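Local atomic coordinates of secreted effector protein SifA (Salmonella typhimurium, PDB entry 3CXB), a protein that is required for endosomal tubulation and for formation of Salmonella-induced filaments in host epithelial cells, and interacts with the host protein PLEKHM2. Residues Pro60-Thr66 and Gln114-Phe119; Asn107-Arg111 and Glu122-Asn126; Glu201-Leu206 and Phe299-Ile305. The contacts are given in a common frame with arbitrary orientation. Numbering follows the deposited sequence.

Contact 1: Pro60-Thr66 and Gln114-Phe119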
# COMPACT_ATOMS: atom_id res chain seq x y z
N PRO A 60 6.00 -2.41 13.83
CA PRO A 60 5.07 -2.49 12.71
C PRO A 60 5.77 -2.95 11.44
O PRO A 60 6.99 -2.91 11.33
CB PRO A 60 4.59 -1.07 12.57
CG PRO A 60 5.89 -0.29 12.85
CD PRO A 60 6.43 -1.02 14.07
N THR A 61 4.96 -3.37 10.48
CA THR A 61 5.45 -3.79 9.18
C THR A 61 5.92 -2.52 8.52
O THR A 61 5.55 -1.42 8.96
CB THR A 61 4.30 -4.38 8.37
OG1 THR A 61 3.78 -5.51 9.07
CG2 THR A 61 4.78 -4.81 6.97
N ARG A 62 6.75 -2.61 7.49
CA ARG A 62 7.16 -1.35 6.88
C ARG A 62 5.93 -0.68 6.26
O ARG A 62 5.74 0.53 6.39
CB ARG A 62 8.25 -1.55 5.82
CG ARG A 62 7.84 -2.24 4.55
CD ARG A 62 8.88 -1.97 3.46
NE ARG A 62 10.14 -2.67 3.69
CZ ARG A 62 11.31 -2.29 3.19
NH1 ARG A 62 11.41 -1.20 2.44
NH2 ARG A 62 12.40 -3.02 3.44
N GLU A 63 5.07 -1.46 5.61
CA GLU A 63 3.90 -0.85 5.00
C GLU A 63 3.11 -0.13 6.08
O GLU A 63 2.77 1.04 5.92
CB GLU A 63 3.05 -1.90 4.30
CG GLU A 63 1.80 -1.36 3.60
CD GLU A 63 2.08 -0.42 2.41
OE1 GLU A 63 1.34 -0.50 1.40
OE2 GLU A 63 3.02 0.41 2.49
N ARG A 64 2.85 -0.81 7.19
CA ARG A 64 2.08 -0.20 8.28
C ARG A 64 2.85 1.00 8.85
O ARG A 64 2.26 1.96 9.37
CB ARG A 64 1.81 -1.24 9.37
CG ARG A 64 1.05 -0.73 10.58
CD ARG A 64 -0.28 -0.14 10.20
NE ARG A 64 -0.96 0.46 11.35
CZ ARG A 64 -1.85 1.45 11.25
NH1 ARG A 64 -2.43 1.93 12.34
NH2 ARG A 64 -2.14 1.95 10.06
N LEU A 65 4.18 0.93 8.76
CA LEU A 65 5.03 2.03 9.22
C LEU A 65 4.68 3.28 8.41
O LEU A 65 4.37 4.32 8.99
CB LEU A 65 6.51 1.74 8.98
CG LEU A 65 7.49 2.26 10.04
CD1 LEU A 65 8.88 2.09 9.53
CD2 LEU A 65 7.24 3.68 10.38
N THR A 66 4.73 3.18 7.09
CA THR A 66 4.43 4.35 6.26
C THR A 66 3.02 4.88 6.49
O THR A 66 2.82 6.10 6.53
CB THR A 66 4.60 4.07 4.76
OG1 THR A 66 3.54 3.22 4.31
CG2 THR A 66 5.94 3.39 4.49
N GLN A 114 13.90 3.68 4.91
CA GLN A 114 13.52 2.40 4.36
C GLN A 114 14.43 2.10 3.18
O GLN A 114 14.42 2.79 2.16
CB GLN A 114 12.05 2.39 3.91
CG GLN A 114 11.08 3.05 4.89
CD GLN A 114 9.63 2.69 4.64
OE1 GLN A 114 9.22 2.37 3.50
NE2 GLN A 114 8.83 2.76 5.68
N ASN A 115 15.24 1.07 3.35
CA ASN A 115 16.17 0.64 2.34
C ASN A 115 15.54 -0.53 1.61
O ASN A 115 14.35 -0.78 1.75
CB ASN A 115 17.48 0.24 3.01
CG ASN A 115 18.05 1.34 3.86
OD1 ASN A 115 18.42 2.39 3.36
ND2 ASN A 115 18.11 1.12 5.16
N THR A 116 16.35 -1.25 0.86
CA THR A 116 15.89 -2.40 0.09
C THR A 116 15.48 -3.63 0.88
O THR A 116 14.59 -4.37 0.47
CB THR A 116 16.96 -2.84 -0.90
OG1 THR A 116 18.21 -3.01 -0.20
CG2 THR A 116 17.14 -1.79 -1.99
N ASP A 117 16.13 -3.86 2.02
CA ASP A 117 15.84 -5.04 2.83
C ASP A 117 15.48 -4.78 4.28
O ASP A 117 15.01 -5.68 4.97
CB ASP A 117 17.04 -5.97 2.80
CG ASP A 117 16.71 -7.30 2.23
OD1 ASP A 117 17.65 -8.10 2.02
OD2 ASP A 117 15.50 -7.55 1.99
N THR A 118 15.70 -3.56 4.74
CA THR A 118 15.41 -3.22 6.12
C THR A 118 14.78 -1.85 6.21
O THR A 118 14.66 -1.14 5.22
CB THR A 118 16.69 -3.18 6.94
OG1 THR A 118 17.38 -1.95 6.66
CG2 THR A 118 17.58 -4.35 6.56
N PHE A 119 14.37 -1.48 7.41
CA PHE A 119 13.82 -0.17 7.65
C PHE A 119 14.04 0.12 9.12
O PHE A 119 13.98 -0.79 9.95
CB PHE A 119 12.34 -0.15 7.27
CG PHE A 119 11.53 -1.22 7.91
CD1 PHE A 119 10.94 -1.01 9.15
CD2 PHE A 119 11.29 -2.42 7.25
CE1 PHE A 119 10.09 -1.97 9.73
CE2 PHE A 119 10.45 -3.38 7.82
CZ PHE A 119 9.85 -3.15 9.08
O HOH W 1 10.54 0.86 0.88
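The first turn of helix 62-75 meets the chain reversal between strands 108-114 and 118-123, and the backbones come closest at R62 and F119, whose CA atoms are 6.8 Å apart. T61 stands at the N-cap position, and the helix begins with the bonds from L65 N to T61 O (2.7 Å) and from T66 N to R62 O (2.9 Å). On the other side, N115 N bonds to T118 O at 3.0 Å and closes the reversal. R62 has the largest share of the contact. Its CB lies over the face of the F119 ring, 3.7 Å from the centroid and 22° off the normal, a CH-pi contact, while its guanidinium reaches the reversal. There NH1 donates to N115 O at 3.0 Å in a nearly straight hydrogen bond, and NH2 adds a weak one to the same oxygen at 3.4 Å. The charge itself is met by a salt bridge from NE to D133. A water weakly links R62 NH1 (2.7 Å) to Q114 OE1 (3.3 Å). Deeper in, L65 CD1 packs against F119 CD1 at 3.7 Å, and T66 CG2 comes within 3.2 Å of Q114 NE2; T66 OG1 bonds to E63 O and also to Y158. P60 O lies at the edge of the F119 ring, near its plane, 3.6 Å from CE1. The principle illustrated is helix-on-sheet packing in an alpha+beta fold: an aromatic residue and a leucine fill the interior, while an arginine near the helix start ties the carbonyl of a beta-hairpin turn to the helix.

Contact 2: Asn107-Arg111 and Glu122-Asn126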
# COMPACT_ATOMS: atom_id res chain seq x y z
N ASN A 107 16.95 20.10 13.50
CA ASN A 107 17.13 18.65 13.62
C ASN A 107 15.89 17.80 13.31
O ASN A 107 14.89 18.30 12.77
CB ASN A 107 17.66 18.30 15.03
CG ASN A 107 19.04 18.90 15.31
OD1 ASN A 107 20.03 18.60 14.62
ND2 ASN A 107 19.12 19.73 16.34
N GLU A 108 15.96 16.52 13.65
CA GLU A 108 14.88 15.59 13.39
C GLU A 108 14.23 15.02 14.64
O GLU A 108 14.90 14.46 15.51
CB GLU A 108 15.39 14.44 12.54
CG GLU A 108 16.03 14.87 11.23
CD GLU A 108 16.58 13.70 10.46
OE1 GLU A 108 16.91 13.88 9.27
OE2 GLU A 108 16.70 12.60 11.04
N LEU A 109 12.91 15.15 14.71
CA LEU A 109 12.12 14.65 15.84
C LEU A 109 11.85 13.14 15.71
O LEU A 109 11.88 12.40 16.71
CB LEU A 109 10.79 15.41 15.90
CG LEU A 109 10.87 16.89 16.29
CD1 LEU A 109 9.48 17.46 16.30
CD2 LEU A 109 11.52 17.07 17.67
N LEU A 110 11.61 12.70 14.49
CA LEU A 110 11.34 11.30 14.19
C LEU A 110 11.87 11.02 12.80
O LEU A 110 11.57 11.74 11.86
CB LEU A 110 9.84 11.03 14.25
CG LEU A 110 9.31 9.61 14.01
CD1 LEU A 110 9.69 8.73 15.18
CD2 LEU A 110 7.80 9.64 13.84
N ARG A 111 12.68 9.98 12.68
CA ARG A 111 13.27 9.65 11.40
C ARG A 111 12.95 8.21 11.03
O ARG A 111 13.14 7.30 11.83
CB ARG A 111 14.78 9.83 11.50
CG ARG A 111 15.55 9.58 10.22
CD ARG A 111 17.06 9.64 10.48
NE ARG A 111 17.83 9.24 9.31
CZ ARG A 111 17.89 9.95 8.19
NH1 ARG A 111 18.61 9.51 7.15
NH2 ARG A 111 17.26 11.11 8.11
N GLU A 122 14.14 6.36 14.16
CA GLU A 122 14.83 7.07 15.24
C GLU A 122 13.87 8.04 15.94
O GLU A 122 12.98 8.61 15.32
CB GLU A 122 16.04 7.82 14.70
CG GLU A 122 17.15 6.92 14.20
CD GLU A 122 18.27 7.68 13.55
OE1 GLU A 122 18.94 8.50 14.23
OE2 GLU A 122 18.48 7.46 12.34
N VAL A 123 14.04 8.19 17.25
CA VAL A 123 13.18 9.07 18.02
C VAL A 123 14.05 10.03 18.77
O VAL A 123 14.71 9.65 19.74
CB VAL A 123 12.34 8.30 19.05
CG1 VAL A 123 11.55 9.28 19.89
CG2 VAL A 123 11.41 7.32 18.35
N MET A 124 14.05 11.29 18.33
CA MET A 124 14.86 12.34 18.94
C MET A 124 16.33 12.06 18.70
O MET A 124 17.19 12.55 19.41
CB MET A 124 14.59 12.44 20.45
CG MET A 124 13.13 12.73 20.85
SD MET A 124 12.40 14.13 19.95
CE MET A 124 13.61 15.42 20.36
N GLY A 125 16.60 11.25 17.68
CA GLY A 125 17.96 10.90 17.33
C GLY A 125 18.34 9.52 17.83
O GLY A 125 19.43 9.05 17.53
N ASN A 126 17.46 8.87 18.59
CA ASN A 126 17.73 7.54 19.14
C ASN A 126 17.25 6.42 18.22
O ASN A 126 16.13 6.44 17.74
CB ASN A 126 17.05 7.42 20.49
CG ASN A 126 17.42 8.55 21.41
OD1 ASN A 126 18.57 8.64 21.86
ND2 ASN A 126 16.47 9.44 21.68
O HOH W 2 14.96 11.19 15.47
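M124 folds its thioether end back over L109, with CE 3.8 Å from CD2, although the CA-to-CB bonds of both residues point away from the opposite segment. Three m rotamers in succession give M124 this curled shape. From that overlap the two strands run on antiparallel. L110 and V123 form a non-hydrogen-bonded pair, their side chains sharing one face of the sheet with CD1 and CG2 at 3.9 Å. R111 and E122 form the hydrogen-bonded pair that follows: R111 N to E122 O is 3.0 Å and E122 N to R111 O is 2.7 Å. M124 N to L109 O, at 2.9 Å, is the last direct bond before the strands part, and a water then spans the gap, accepting from G125 N (2.8 Å) and donating to E108 O (3.3 Å). On the face of R111 and E122 the chemistry is ionic. The extended R111 side chain brings NE to 3.6 Å from E122 OE2 and NH2 to 3.0 Å from E108 OE1, and R99 joins the network through E108. A type I' turn from V123 to N126 leads into the next strand; at the backbone angles of G125 a CB would jam against the preceding carbonyl, so the position calls for glycine. L109 and L110 together face I100 of strand 96-101, a classic beta bulge at the corner of the chain. Helix 42-54 covers the L110 and V123 face through M53 and L54, whereas helix 25-34 brings W26 and K33 against M124 and K33 against L109.

Contact 3: Glu201-Leu206 and Phe299-Ile305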
# COMPACT_ATOMS: atom_id res chain seq x y z
N GLU A 201 -12.64 3.20 -10.14
CA GLU A 201 -11.54 2.28 -9.86
C GLU A 201 -11.73 1.61 -8.50
O GLU A 201 -11.56 0.41 -8.36
CB GLU A 201 -10.22 3.05 -9.90
CG GLU A 201 -8.96 2.21 -9.84
CD GLU A 201 -8.84 1.23 -10.98
OE1 GLU A 201 -9.09 1.64 -12.14
OE2 GLU A 201 -8.50 0.05 -10.73
N LYS A 202 -12.11 2.40 -7.51
CA LYS A 202 -12.32 1.86 -6.18
C LYS A 202 -13.32 0.71 -6.17
O LYS A 202 -13.08 -0.31 -5.55
CB LYS A 202 -12.77 2.97 -5.23
CG LYS A 202 -12.93 2.53 -3.78
CD LYS A 202 -13.22 3.73 -2.90
CE LYS A 202 -13.45 3.34 -1.44
NZ LYS A 202 -13.76 4.56 -0.63
N ALA A 203 -14.45 0.86 -6.86
CA ALA A 203 -15.44 -0.21 -6.86
C ALA A 203 -14.99 -1.36 -7.75
O ALA A 203 -14.97 -2.50 -7.32
CB ALA A 203 -16.79 0.32 -7.33
N THR A 204 -14.62 -1.04 -8.98
CA THR A 204 -14.18 -2.05 -9.95
C THR A 204 -13.10 -2.96 -9.41
O THR A 204 -13.25 -4.18 -9.35
CB THR A 204 -13.64 -1.38 -11.23
OG1 THR A 204 -14.69 -0.67 -11.87
CG2 THR A 204 -13.08 -2.44 -12.19
N TYR A 205 -11.99 -2.34 -9.02
CA TYR A 205 -10.82 -3.04 -8.50
C TYR A 205 -11.18 -3.92 -7.30
O TYR A 205 -10.95 -5.12 -7.31
CB TYR A 205 -9.75 -2.02 -8.12
CG TYR A 205 -8.35 -2.57 -8.00
CD1 TYR A 205 -7.94 -3.27 -6.86
CD2 TYR A 205 -7.41 -2.40 -9.03
CE1 TYR A 205 -6.64 -3.77 -6.75
CE2 TYR A 205 -6.12 -2.90 -8.93
CZ TYR A 205 -5.74 -3.58 -7.79
OH TYR A 205 -4.46 -4.04 -7.66
N LEU A 206 -11.75 -3.31 -6.28
CA LEU A 206 -12.09 -4.05 -5.09
C LEU A 206 -13.09 -5.19 -5.30
O LEU A 206 -12.90 -6.27 -4.74
CB LEU A 206 -12.59 -3.08 -4.01
CG LEU A 206 -11.47 -2.22 -3.40
CD1 LEU A 206 -12.03 -1.13 -2.50
CD2 LEU A 206 -10.55 -3.12 -2.60
N PHE A 299 -2.77 1.18 -5.94
CA PHE A 299 -4.12 1.29 -5.44
C PHE A 299 -4.09 1.67 -3.97
O PHE A 299 -4.80 2.59 -3.54
CB PHE A 299 -4.86 -0.03 -5.65
CG PHE A 299 -6.26 -0.03 -5.12
CD1 PHE A 299 -6.49 0.01 -3.75
CD2 PHE A 299 -7.34 -0.05 -5.99
CE1 PHE A 299 -7.79 0.03 -3.25
CE2 PHE A 299 -8.65 -0.03 -5.51
CZ PHE A 299 -8.88 0.02 -4.14
N HIS A 300 -3.27 0.96 -3.19
CA HIS A 300 -3.18 1.24 -1.76
C HIS A 300 -2.66 2.63 -1.50
O HIS A 300 -3.01 3.26 -0.51
CB HIS A 300 -2.29 0.22 -1.03
CG HIS A 300 -1.97 0.61 0.38
ND1 HIS A 300 -0.90 1.41 0.71
CD2 HIS A 300 -2.61 0.35 1.55
CE1 HIS A 300 -0.88 1.63 2.01
NE2 HIS A 300 -1.91 0.99 2.55
N ALA A 301 -1.81 3.10 -2.41
CA ALA A 301 -1.23 4.44 -2.30
C ALA A 301 -2.35 5.47 -2.44
O ALA A 301 -2.37 6.48 -1.73
CB ALA A 301 -0.21 4.62 -3.41
N ILE A 302 -3.29 5.18 -3.33
CA ILE A 302 -4.40 6.10 -3.58
C ILE A 302 -5.52 6.04 -2.56
O ILE A 302 -5.83 7.05 -1.92
CB ILE A 302 -5.03 5.86 -4.98
CG1 ILE A 302 -4.00 6.19 -6.06
CG2 ILE A 302 -6.28 6.73 -5.16
CD1 ILE A 302 -4.35 5.60 -7.38
N PHE A 303 -6.12 4.87 -2.39
CA PHE A 303 -7.24 4.75 -1.46
C PHE A 303 -6.86 4.44 -0.03
O PHE A 303 -7.71 4.50 0.87
CB PHE A 303 -8.22 3.67 -1.97
CG PHE A 303 -8.60 3.85 -3.41
CD1 PHE A 303 -7.76 3.39 -4.42
CD2 PHE A 303 -9.75 4.55 -3.77
CE1 PHE A 303 -8.05 3.62 -5.75
CE2 PHE A 303 -10.05 4.79 -5.09
CZ PHE A 303 -9.19 4.33 -6.09
N ARG A 304 -5.58 4.14 0.20
CA ARG A 304 -5.10 3.80 1.53
C ARG A 304 -5.92 2.65 2.09
O ARG A 304 -6.41 2.69 3.22
CB ARG A 304 -5.19 5.00 2.48
CG ARG A 304 -4.08 5.01 3.51
CD ARG A 304 -2.68 4.91 2.83
NE ARG A 304 -2.52 5.83 1.70
CZ ARG A 304 -2.48 7.16 1.81
NH1 ARG A 304 -2.35 7.91 0.72
NH2 ARG A 304 -2.54 7.75 2.99
N ILE A 305 -6.06 1.63 1.25
CA ILE A 305 -6.78 0.41 1.56
C ILE A 305 -5.92 -0.71 1.03
O ILE A 305 -5.31 -0.59 -0.03
CB ILE A 305 -8.12 0.33 0.82
CG1 ILE A 305 -9.08 1.38 1.37
CG2 ILE A 305 -8.71 -1.09 0.93
CD1 ILE A 305 -10.48 1.21 0.85
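F299 is the chief bump of this helix pair: a knob that drops into the hollow formed by E201, K202, Y205 and L206 on helix 197-220. Its CD2 approaches CG of Y205 to 3.4 Å over a face of the tyrosine ring, the two planes inclined at 32°, and its CZ reaches CG of L206 at 3.5 Å. One turn later F303 lies against E201 and K202, with CE2 3.3 Å from K202 CB and CZ 4.1 Å from E201 CB. Past the helix end, where R304 takes positive phi, I305 turns back so that its CD1 lies 4.4 Å from L206 CD1 and 4.3 Å from K202 CE. Such bulky rings fit axes held 11.7 Å apart, at 140° between their directions. E201 ends the WxxxE signature of this effector class, and its carboxylate weakly accepts from I258 N. Between the segments contact is apolar and shape-fitted, without hydrogen bonds; one turn earlier on the partner helix, D296 bonds Y205 OH and adds a polar link.

Contacts 1 and 2 belong to one five-stranded antiparallel sheet. Both use the hairpin of strands 108-114 and 118-123, contact 1 at its turn and contact 2 towards its other end, with centres about 16 Å apart, and their segments alternate along the chain. Contact 3 comes later in sequence and joins two helices of the C-terminal part. Its centre is about 21 Å from that of contact 1, which it touches where E63 OE1 lies 3.0 Å from H300 ND1; from contact 2 its nearest atoms are about 15 Å away. Helix 62-75 thus sits between sheet and helices, consistent with an N-terminal and a C-terminal part packed side by side.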